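Local coordinates for uncharacterized protein (Pseudomonas aeruginosa, PDB 4O5P) that is a type VI secretion phospholipase effector, Tle1, which probably hydrolyses phospholipids through a catalytic domain of the alpha/beta-hydrolase clan, at residues A466-L469 with E470-I473; A478-T481 with A482-D486; Y623-I626 with H627-S631. All blocks are in the same frame, centred on the assembly; numbering follows the deposited sequence.

Overall arrangement
All three contacts are local, between residues three or four apart along a helix or at its start, so none closes a long loop and none nests in another. Contact 1 comes first, where the loop after helix 451-463 turns into helix 469-487. Contact 2 lies further along that same helix, its centre about 18 Å from the centre of contact 1. Contact 3 follows much later, on helix 616-637. The two helices meet where contacts 2 and 3 touch: A482 CB is 3.3 Å from G630 O, and T481 OG1 is 3.4 Å from I626 CG2. Helix 469-487 joins two parts: its start packs on strands 7-10 and 370-375, and its later turns on helix 616-637.

Contact 1 of 3, residues A466-L469 with E470-I473; sequences AGPL and EEVI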
loop_
_atom_site.group_PDB
_atom_site.type_symbol
_atom_site.label_atom_id
_atom_site.label_comp_id
_atom_site.label_asym_id
_atom_site.label_seq_id
_atom_site.Cartn_x
_atom_site.Cartn_y
_atom_site.Cartn_z
ATOM N N ALA A 466 -25.994 1.430 -0.709
ATOM C CA ALA A 466 -25.521 0.072 -0.943
ATOM C C ALA A 466 -25.339 -0.205 -2.431
ATOM O O ALA A 466 -26.122 0.257 -3.268
ATOM C CB ALA A 466 -26.504 -0.929 -0.342
ATOM N N GLY A 467 -24.294 -0.957 -2.758
ATOM C CA GLY A 467 -24.138 -1.491 -4.097
ATOM C C GLY A 467 -22.783 -2.148 -4.176
ATOM O O GLY A 467 -22.042 -2.135 -3.203
ATOM N N PRO A 468 -22.446 -2.721 -5.335
ATOM C CA PRO A 468 -21.093 -3.270 -5.480
ATOM C C PRO A 468 -20.078 -2.133 -5.448
ATOM O O PRO A 468 -20.440 -0.960 -5.610
ATOM C CB PRO A 468 -21.116 -3.904 -6.881
ATOM C CG PRO A 468 -22.210 -3.127 -7.635
ATOM C CD PRO A 468 -23.254 -2.849 -6.565
ATOM N N LEU A 469 -18.811 -2.466 -5.271
ATOM C CA LEU A 469 -17.795 -1.431 -5.146
ATOM C C LEU A 469 -17.785 -0.422 -6.296
ATOM O O LEU A 469 -17.594 0.780 -6.066
ATOM C CB LEU A 469 -16.421 -2.060 -4.961
ATOM C CG LEU A 469 -15.237 -1.129 -4.730
ATOM C CD1 LEU A 469 -15.558 -0.117 -3.628
ATOM C CD2 LEU A 469 -14.038 -1.985 -4.326
ATOM N N GLU A 470 -18.011 -0.894 -7.521
ATOM C CA GLU A 470 -18.028 0.007 -8.674
ATOM C C GLU A 470 -19.059 1.136 -8.533
ATOM O O GLU A 470 -18.758 2.306 -8.777
ATOM C CB GLU A 470 -18.282 -0.781 -9.964
ATOM C CG GLU A 470 -17.162 -1.735 -10.358
ATOM C CD GLU A 470 -17.351 -3.158 -9.853
ATOM O OE1 GLU A 470 -17.956 -3.354 -8.773
ATOM O OE2 GLU A 470 -16.872 -4.093 -10.546
ATOM N N GLU A 471 -20.273 0.787 -8.134
ATOM C CA GLU A 471 -21.325 1.782 -8.011
ATOM C C GLU A 471 -21.088 2.724 -6.849
ATOM O O GLU A 471 -21.445 3.912 -6.927
ATOM C CB GLU A 471 -22.682 1.100 -7.844
ATOM C CG GLU A 471 -23.131 0.368 -9.092
ATOM C CD GLU A 471 -23.389 1.297 -10.269
ATOM O OE1 GLU A 471 -23.636 2.513 -10.073
ATOM O OE2 GLU A 471 -23.332 0.813 -11.418
ATOM N N VAL A 472 -20.505 2.194 -5.771
ATOM C CA VAL A 472 -20.203 3.016 -4.613
ATOM C C VAL A 472 -19.137 4.033 -5.011
ATOM O O VAL A 472 -19.197 5.193 -4.614
ATOM C CB VAL A 472 -19.769 2.165 -3.373
ATOM C CG1 VAL A 472 -19.118 3.031 -2.320
ATOM C CG2 VAL A 472 -20.976 1.452 -2.761
ATOM N N ILE A 473 -18.174 3.600 -5.813
ATOM C CA ILE A 473 -17.136 4.509 -6.287
ATOM C C ILE A 473 -17.708 5.575 -7.228
ATOM O O ILE A 473 -17.343 6.754 -7.125
ATOM C CB ILE A 473 -15.961 3.743 -6.939
ATOM C CG1 ILE A 473 -15.198 2.979 -5.867
ATOM C CG2 ILE A 473 -15.003 4.694 -7.694
ATOM C CD1 ILE A 473 -13.999 2.254 -6.397
#
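P468 O and L469 O accept the backbone bonds that start helix 469-487. V472 N reaches P468 O at 3.2 Å, with an N-H...O angle of 162°. E471 N is 3.1 Å from the same P468 O, but its N-H is badly aimed and the bond is weak. I473 N bonds to L469 O at 2.9 Å. P468 holds the N-cap position.

E471 lies alongside the P468 ring and points the same way, its CG 3.9 Å from P468 CG. The E470 chain bends at chi2 (94°), which brings OE1 back to 3.7 Å from P468 CB. The other oxygen, OE2, forms a salt bridge to R350.

The apolar side is buried. L469 CG stands anti to the backbone N (chi1 -176°), and its CD1 branch meets I473 CG1 at 3.8 Å. V472 CG2 rests 3.8 Å from G467 O. L469 and V472 both touch F8 of strand 7-10.

Acidic groups in a first helical turn probably interact favourably with the helix dipole; the carboxylate of E470 is also paired with R350. The chemistry implies a helix start with an acidic side and an apolar side, formed by L469, V472 and I473, that packs on strands 7-10, 346-353 and 687-689.

Contact 2 of 3, residues A478-T481 with A482-D486; sequences ALIT and AWRID
A478-T481 and A482-D486 are successive turns of one alpha helix, joined by i to i+4 backbone bonds from A482 N, W483 N, R484 N and I485 N to the carbonyls of A478, L479, I480 and T481.

The main side-chain meeting is I480 with R484. The arginine chain is extended from CG to NE, which brings its guanidinium across the isoleucine side chain. I480 CG1 sits over one face of that group, 3.6 Å from the plane and nearer the edge of the group than its centre. I480 CD1 approaches NH2 of R484 at 3.3 Å. The CG2 branch faces the other terminal nitrogen, 3.8 Å from R484 NH1. I480 CG1 is anti to the backbone N (chi1 -166°), which directs this branch and its CD1 to the guanidinium. The isoleucine gives the guanidinium apolar contact; a polar partner is Q340, whose OE1 is hydrogen-bonded to R484 NH1.

This is a buried segment of helix 469-487, in the Tle1-like C-terminal domain. Helices 571-587, 616-637 and 649-657 all pack on it.

Several of the remaining side chains lean on backbone carbonyls. A482 CB lies 3.4 Å from L479 O. T481 OG1 is hydrogen-bonded to T477 O, one turn back. I485 CG1 lies 3.4 Å from T481 O, while its side chain also touches F582 and Y586. W483 sets its CB 3.5 Å from I480 O, and I480 O lies at the indole edge, near the ring plane. The indole NE1 bonds to D656 OD1, and the ring meets Y488 edge-to-face.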
loop_
_atom_site.group_PDB
_atom_site.type_symbol
_atom_site.label_atom_id
_atom_site.label_comp_id
_atom_site.label_asym_id
_atom_site.label_seq_id
_atom_site.Cartn_x
_atom_site.Cartn_y
_atom_site.Cartn_z
ATOM N N ALA A 478 -18.858 11.148 -7.360
ATOM C CA ALA A 478 -19.820 12.215 -7.656
ATOM C C ALA A 478 -20.020 13.151 -6.466
ATOM O O ALA A 478 -20.139 14.363 -6.646
ATOM C CB ALA A 478 -21.151 11.630 -8.106
ATOM N N LEU A 479 -20.081 12.594 -5.260
ATOM C CA LEU A 479 -20.276 13.413 -4.052
ATOM C C LEU A 479 -19.105 14.361 -3.784
ATOM O O LEU A 479 -19.292 15.576 -3.571
ATOM C CB LEU A 479 -20.556 12.521 -2.834
ATOM C CG LEU A 479 -20.656 13.161 -1.448
ATOM C CD1 LEU A 479 -21.684 14.297 -1.435
ATOM C CD2 LEU A 479 -21.015 12.079 -0.408
ATOM N N ILE A 480 -17.890 13.832 -3.815
ATOM C CA ILE A 480 -16.755 14.717 -3.567
ATOM C C ILE A 480 -16.562 15.718 -4.728
ATOM O O ILE A 480 -16.146 16.858 -4.512
ATOM C CB ILE A 480 -15.471 13.935 -3.212
ATOM C CG1 ILE A 480 -14.424 14.877 -2.619
ATOM C CG2 ILE A 480 -14.938 13.207 -4.419
ATOM C CD1 ILE A 480 -13.182 14.174 -2.030
ATOM N N THR A 481 -16.907 15.302 -5.946
ATOM C CA THR A 481 -16.928 16.241 -7.073
ATOM C C THR A 481 -17.898 17.388 -6.776
ATOM O O THR A 481 -17.549 18.565 -6.931
ATOM C CB THR A 481 -17.364 15.551 -8.383
ATOM O OG1 THR A 481 -16.383 14.574 -8.767
ATOM C CG2 THR A 481 -17.512 16.588 -9.517
ATOM N N ALA A 482 -19.118 17.039 -6.355
ATOM C CA ALA A 482 -20.120 18.039 -5.978
ATOM C C ALA A 482 -19.576 19.014 -4.939
ATOM O O ALA A 482 -19.773 20.218 -5.064
ATOM C CB ALA A 482 -21.398 17.368 -5.465
ATOM N N TRP A 483 -18.881 18.500 -3.924
ATOM C CA TRP A 483 -18.260 19.371 -2.920
ATOM C C TRP A 483 -17.182 20.287 -3.508
ATOM O O TRP A 483 -17.080 21.456 -3.126
ATOM C CB TRP A 483 -17.657 18.531 -1.797
ATOM C CG TRP A 483 -16.907 19.315 -0.748
ATOM C CD1 TRP A 483 -17.419 19.836 0.408
ATOM C CD2 TRP A 483 -15.503 19.610 -0.732
ATOM N NE1 TRP A 483 -16.412 20.444 1.142
ATOM C CE2 TRP A 483 -15.233 20.328 0.456
ATOM C CE3 TRP A 483 -14.450 19.357 -1.623
ATOM C CZ2 TRP A 483 -13.957 20.790 0.779
ATOM C CZ3 TRP A 483 -13.182 19.804 -1.296
ATOM C CH2 TRP A 483 -12.946 20.510 -0.103
ATOM N N ARG A 484 -16.378 19.753 -4.428
ATOM C CA ARG A 484 -15.356 20.558 -5.105
ATOM C C ARG A 484 -15.958 21.642 -5.995
ATOM O O ARG A 484 -15.358 22.697 -6.147
ATOM C CB ARG A 484 -14.408 19.693 -5.951
ATOM C CG ARG A 484 -13.497 18.788 -5.155
ATOM C CD ARG A 484 -12.831 17.735 -6.059
ATOM N NE ARG A 484 -12.116 16.786 -5.210
ATOM C CZ ARG A 484 -11.960 15.505 -5.501
ATOM N NH1 ARG A 484 -12.441 15.017 -6.636
ATOM N NH2 ARG A 484 -11.315 14.725 -4.659
ATOM N N ILE A 485 -17.122 21.395 -6.595
ATOM C CA ILE A 485 -17.713 22.425 -7.463
ATOM C C ILE A 485 -17.911 23.732 -6.661
ATOM O O ILE A 485 -17.720 24.841 -7.181
ATOM C CB ILE A 485 -19.042 21.968 -8.111
ATOM C CG1 ILE A 485 -18.791 20.847 -9.126
ATOM C CG2 ILE A 485 -19.743 23.135 -8.815
ATOM C CD1 ILE A 485 -20.071 20.110 -9.526
ATOM N N ASP A 486 -18.279 23.600 -5.389
ATOM C CA ASP A 486 -18.378 24.786 -4.550
ATOM C C ASP A 486 -17.041 25.218 -3.954
ATOM O O ASP A 486 -16.631 26.352 -4.156
ATOM C CB ASP A 486 -19.442 24.641 -3.461
ATOM C CG ASP A 486 -19.644 25.922 -2.692
ATOM O OD1 ASP A 486 -18.943 26.124 -1.669
ATOM O OD2 ASP A 486 -20.493 26.741 -3.120
#

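Contact 3 of 3, residues Y623-I626 with H627-S631; sequences YSQI and HRDGS
Y623 and H627 meet one turn apart on helix 616-637, with the polar ends of both enclosed. Their side chains lie side by side and point the same way. The ring planes are 29° apart but slid, with centroids 5.5 Å apart, so they barely overlap. The closest approach is Y623 OH to H627 CD2, at 3.4 Å. Y623 OH bonds to D585 O, and H627 NE2 to Y586 O. S631 OG and S631 N reach H627 O from opposite faces of its plane, the hydroxyl at 2.8 Å; S631 OG is also hydrogen-bonded to Y586 OH.

The solvent side carries R628, which crosses over the buried S624. Its CG is anti to the carbonyl carbon (chi1 -57°) and lies 3.1 Å from S624 O. The chain then bends at chi3, and NH2 comes to 3.3 Å from S624 CB. S624 O lies over one face of the guanidinium. Q625 and D629 are partly exposed; Q625 CG is 3.5 Å from D629 OD2.

D629 OD2 makes a salt bridge to R474 of helix 469-487. I626 is buried and packs on T477. Helix 616-637 thus meets helix 571-587 through Y623, H627 and S631, and helix 469-487 through Q625, I626 and D629.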
loop_
_atom_site.group_PDB
_atom_site.type_symbol
_atom_site.label_atom_id
_atom_site.label_comp_id
_atom_site.label_asym_id
_atom_site.label_seq_id
_atom_site.Cartn_x
_atom_site.Cartn_y
_atom_site.Cartn_z
ATOM N N TYR A 623 -15.079 11.118 -17.674
ATOM C CA TYR A 623 -15.114 12.561 -17.449
ATOM C C TYR A 623 -16.555 13.031 -17.464
ATOM O O TYR A 623 -16.988 13.771 -16.578
ATOM C CB TYR A 623 -14.315 13.327 -18.518
ATOM C CG TYR A 623 -14.488 14.837 -18.427
ATOM C CD1 TYR A 623 -15.612 15.467 -18.977
ATOM C CD2 TYR A 623 -13.530 15.636 -17.817
ATOM C CE1 TYR A 623 -15.792 16.826 -18.887
ATOM C CE2 TYR A 623 -13.695 17.019 -17.736
ATOM C CZ TYR A 623 -14.834 17.602 -18.274
ATOM O OH TYR A 623 -15.040 18.978 -18.211
ATOM N N SER A 624 -17.300 12.616 -18.487
ATOM C CA SER A 624 -18.669 13.092 -18.615
ATOM C C SER A 624 -19.612 12.607 -17.518
ATOM O O SER A 624 -20.434 13.373 -17.018
ATOM C CB SER A 624 -19.227 12.786 -20.014
ATOM O OG SER A 624 -18.510 13.531 -20.998
ATOM N N GLN A 625 -19.513 11.345 -17.140
ATOM C CA GLN A 625 -20.361 10.839 -16.060
ATOM C C GLN A 625 -20.042 11.567 -14.745
ATOM O O GLN A 625 -20.946 11.943 -14.001
ATOM C CB GLN A 625 -20.181 9.326 -15.913
ATOM C CG GLN A 625 -21.210 8.638 -15.009
ATOM C CD GLN A 625 -21.116 7.131 -15.108
ATOM O OE1 GLN A 625 -21.695 6.515 -16.009
ATOM N NE2 GLN A 625 -20.359 6.529 -14.202
ATOM N N ILE A 626 -18.757 11.776 -14.467
ATOM C CA ILE A 626 -18.369 12.463 -13.244
ATOM C C ILE A 626 -18.886 13.909 -13.260
ATOM O O ILE A 626 -19.426 14.392 -12.272
ATOM C CB ILE A 626 -16.846 12.422 -13.036
ATOM C CG1 ILE A 626 -16.410 11.001 -12.659
ATOM C CG2 ILE A 626 -16.407 13.373 -11.906
ATOM C CD1 ILE A 626 -14.899 10.775 -12.722
ATOM N N HIS A 627 -18.728 14.579 -14.391
ATOM C CA HIS A 627 -19.193 15.952 -14.522
ATOM C C HIS A 627 -20.701 16.041 -14.289
ATOM O O HIS A 627 -21.163 16.853 -13.485
ATOM C CB HIS A 627 -18.820 16.486 -15.899
ATOM C CG HIS A 627 -18.737 17.973 -15.968
ATOM N ND1 HIS A 627 -19.854 18.776 -16.043
ATOM C CD2 HIS A 627 -17.668 18.805 -16.006
ATOM C CE1 HIS A 627 -19.476 20.041 -16.119
ATOM N NE2 HIS A 627 -18.157 20.087 -16.102
ATOM N N ARG A 628 -21.460 15.182 -14.965
ATOM C CA ARG A 628 -22.926 15.150 -14.806
ATOM C C ARG A 628 -23.453 14.762 -13.414
ATOM O O ARG A 628 -24.263 15.511 -12.828
ATOM C CB ARG A 628 -23.553 14.242 -15.872
ATOM C CG ARG A 628 -23.205 14.659 -17.286
ATOM C CD ARG A 628 -24.055 13.914 -18.304
ATOM N NE ARG A 628 -23.279 13.432 -19.444
ATOM C CZ ARG A 628 -22.817 14.212 -20.416
ATOM N NH1 ARG A 628 -23.039 15.520 -20.384
ATOM N NH2 ARG A 628 -22.128 13.690 -21.424
ATOM N N ASP A 629 -23.044 13.589 -12.914
ATOM C CA ASP A 629 -23.394 13.138 -11.554
ATOM C C ASP A 629 -22.992 14.199 -10.528
ATOM O O ASP A 629 -23.785 14.577 -9.657
ATOM C CB ASP A 629 -22.668 11.835 -11.140
ATOM C CG ASP A 629 -23.018 10.608 -11.996
ATOM O OD1 ASP A 629 -23.926 10.646 -12.860
ATOM O OD2 ASP A 629 -22.343 9.569 -11.785
ATOM N N GLY A 630 -21.738 14.637 -10.605
ATOM C CA GLY A 630 -21.235 15.694 -9.748
ATOM C C GLY A 630 -22.088 16.958 -9.709
ATOM O O GLY A 630 -22.452 17.449 -8.630
ATOM N N SER A 631 -22.414 17.497 -10.876
ATOM C CA SER A 631 -23.242 18.700 -10.942
ATOM C C SER A 631 -24.640 18.473 -10.321
ATOM O O SER A 631 -25.148 19.300 -9.493
ATOM C CB SER A 631 -23.358 19.141 -12.401
ATOM O OG SER A 631 -22.075 19.415 -12.936
#